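Local coordinates for sugar ABC transporter, periplasmic sugar-binding protein (Caulobacter crescentus, PDB 4IRX) that binds myo-inositol in the cleft between its two lobes, probably to deliver it to an ABC transporter for nutrient uptake, at residues C200-D203 with D204-M207. Residues are numbered along the deposited sequence; the frame is centred on the assembly and turned at random.
With INS (1,2,3,4,5,6-hexahydroxy-cyclohexane), chain C.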
loop_
_atom_site.group_PDB
_atom_site.type_symbol
_atom_site.label_atom_id
_atom_site.label_comp_id
_atom_site.label_asym_id
_atom_site.label_seq_id
_atom_site.Cartn_x
_atom_site.Cartn_y
_atom_site.Cartn_z
ATOM N N CYS A 200 3.181 -5.687 -10.689
ATOM C CA CYS A 200 1.905 -5.425 -10.041
ATOM C C CYS A 200 2.162 -4.720 -8.729
ATOM O O CYS A 200 2.974 -5.179 -7.919
ATOM C CB CYS A 200 1.178 -6.734 -9.772
ATOM S SG CYS A 200 0.778 -7.635 -11.258
ATOM N N LEU A 201 1.456 -3.614 -8.515
ATOM C CA LEU A 201 1.772 -2.755 -7.386
ATOM C C LEU A 201 1.083 -3.159 -6.071
ATOM O O LEU A 201 1.139 -2.437 -5.070
ATOM C CB LEU A 201 1.564 -1.281 -7.752
ATOM C CG LEU A 201 2.745 -0.628 -8.493
ATOM C CD1 LEU A 201 3.283 -1.396 -9.685
ATOM C CD2 LEU A 201 2.343 0.763 -8.913
ATOM N N ASN A 202 0.445 -4.332 -6.056
ATOM C CA ASN A 202 0.220 -5.048 -4.805
ATOM C C ASN A 202 0.112 -6.543 -5.064
ATOM O O ASN A 202 -0.045 -6.975 -6.207
ATOM C CB ASN A 202 -0.936 -4.476 -3.933
ATOM C CG ASN A 202 -2.315 -4.927 -4.358
ATOM O OD1 ASN A 202 -2.483 -5.667 -5.321
ATOM N ND2 ASN A 202 -3.323 -4.483 -3.632
ATOM N N ASP A 203 0.220 -7.323 -4.001
ATOM C CA ASP A 203 0.256 -8.786 -4.131
ATOM C C ASP A 203 -1.112 -9.365 -4.454
ATOM O O ASP A 203 -1.200 -10.351 -5.155
ATOM C CB ASP A 203 0.755 -9.450 -2.846
ATOM C CG ASP A 203 2.262 -9.363 -2.678
ATOM O OD1 ASP A 203 2.997 -9.176 -3.690
ATOM O OD2 ASP A 203 2.688 -9.513 -1.514
ATOM N N ASP A 204 -2.171 -8.739 -3.954
ATOM C CA ASP A 204 -3.546 -9.174 -4.250
ATOM C C ASP A 204 -3.789 -9.156 -5.765
ATOM O O ASP A 204 -4.295 -10.122 -6.345
ATOM C CB ASP A 204 -4.531 -8.251 -3.496
ATOM C CG ASP A 204 -5.927 -8.858 -3.293
ATOM O OD1 ASP A 204 -6.087 -10.101 -3.289
ATOM O OD2 ASP A 204 -6.882 -8.061 -3.115
HETATM N N MSE A 205 -3.394 -8.062 -6.409
HETATM C CA MSE A 205 -3.483 -7.959 -7.860
HETATM C C MSE A 205 -2.520 -8.904 -8.541
HETATM O O MSE A 205 -2.853 -9.466 -9.583
HETATM C CB MSE A 205 -3.219 -6.523 -8.329
HETATM C CG MSE A 205 -4.291 -5.509 -7.893
HETATM SE SE MSE A 205 -3.976 -3.751 -8.627
HETATM C CE MSE A 205 -2.208 -3.419 -7.886
ATOM N N ALA A 206 -1.309 -9.052 -8.013
ATOM C CA ALA A 206 -0.347 -9.995 -8.558
ATOM C C ALA A 206 -0.892 -11.406 -8.633
ATOM O O ALA A 206 -0.612 -12.111 -9.598
ATOM C CB ALA A 206 0.983 -9.978 -7.743
HETATM N N MSE A 207 -1.694 -11.806 -7.647
HETATM C CA MSE A 207 -2.329 -13.120 -7.682
HETATM C C MSE A 207 -3.260 -13.225 -8.880
HETATM O O MSE A 207 -3.246 -14.236 -9.600
HETATM C CB MSE A 207 -3.050 -13.393 -6.370
HETATM C CG MSE A 207 -2.114 -13.405 -5.175
HETATM SE SE MSE A 207 -0.744 -14.751 -5.182
HETATM C CE MSE A 207 -1.869 -16.287 -5.522
HETATM C C1 INS C . -0.708 -0.450 0.267
HETATM C C2 INS C . -0.699 -1.882 -0.153
HETATM C C3 INS C . -2.098 -2.275 -0.554
HETATM C C4 INS C . -2.562 -1.438 -1.703
HETATM C C5 INS C . -2.625 -0.012 -1.303
HETATM C C6 INS C . -1.282 0.463 -0.799
HETATM O O1 INS C . 0.590 -0.039 0.618
HETATM O O2 INS C . 0.203 -2.058 -1.203
HETATM O O3 INS C . -2.158 -3.644 -0.873
HETATM O O4 INS C . -3.798 -1.878 -2.168
HETATM O O5 INS C . -3.061 0.748 -2.385
HETATM O O6 INS C . -1.312 1.821 -0.443
HETATM O O HOH W 1 -6.086 -5.501 -2.608
#
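Asn202 is the N-cap of the helix that begins just after it: its OD1 accepts from Met205 N at 2.8 Å, with an N-H...O angle of 165° and the donor tilted 25° from the carboxamide plane. The chi1 of 81° sets CG between the backbone N and the carbonyl carbon, which brings OD1 to the backbone N-H of Met205. At the other end of the amide, ND2 points into the myo-inositol pocket. Its N-H on the CB side is bifurcated between two hydroxyls, O4 at 3.0 Å and O3 at 3.1 Å; the other N-H faces, in a weak bond, a water that donates to Asp204 OD2. The bonds at OD1 and ND2 together set the amide's rotation.

The selenomethionine Met205 crosses the Asn202 side chain at about a right angle. Its CG lies 3.1 Å from Asn202 OD1, and a bend at its last torsion brings CE back to 3.3 Å from Asn202 N, near Leu201 CB. In the first turn, Ala206 N donates to Asn202 O (3.0 Å). Met207 N donates to Asp203 O. Cys200 CB packs on Ala206 CB at 3.8 Å.

The Asp203 side chain leads away from the helix turn, OD1 bonding Thr246 OG1 and OD2 the backbone N of Ile231; Asp204 forms a salt bridge with Arg176. In this periplasmic binding protein domain, the loop after parallel strand 197-200 thus brings Asn202 to the ligand beside Asp229, which also bonds myo-inositol, and leads into helix 203-215, with Met205 reaching strand 132-138 and helix 176-189, and Met207 lying against helix 232-239.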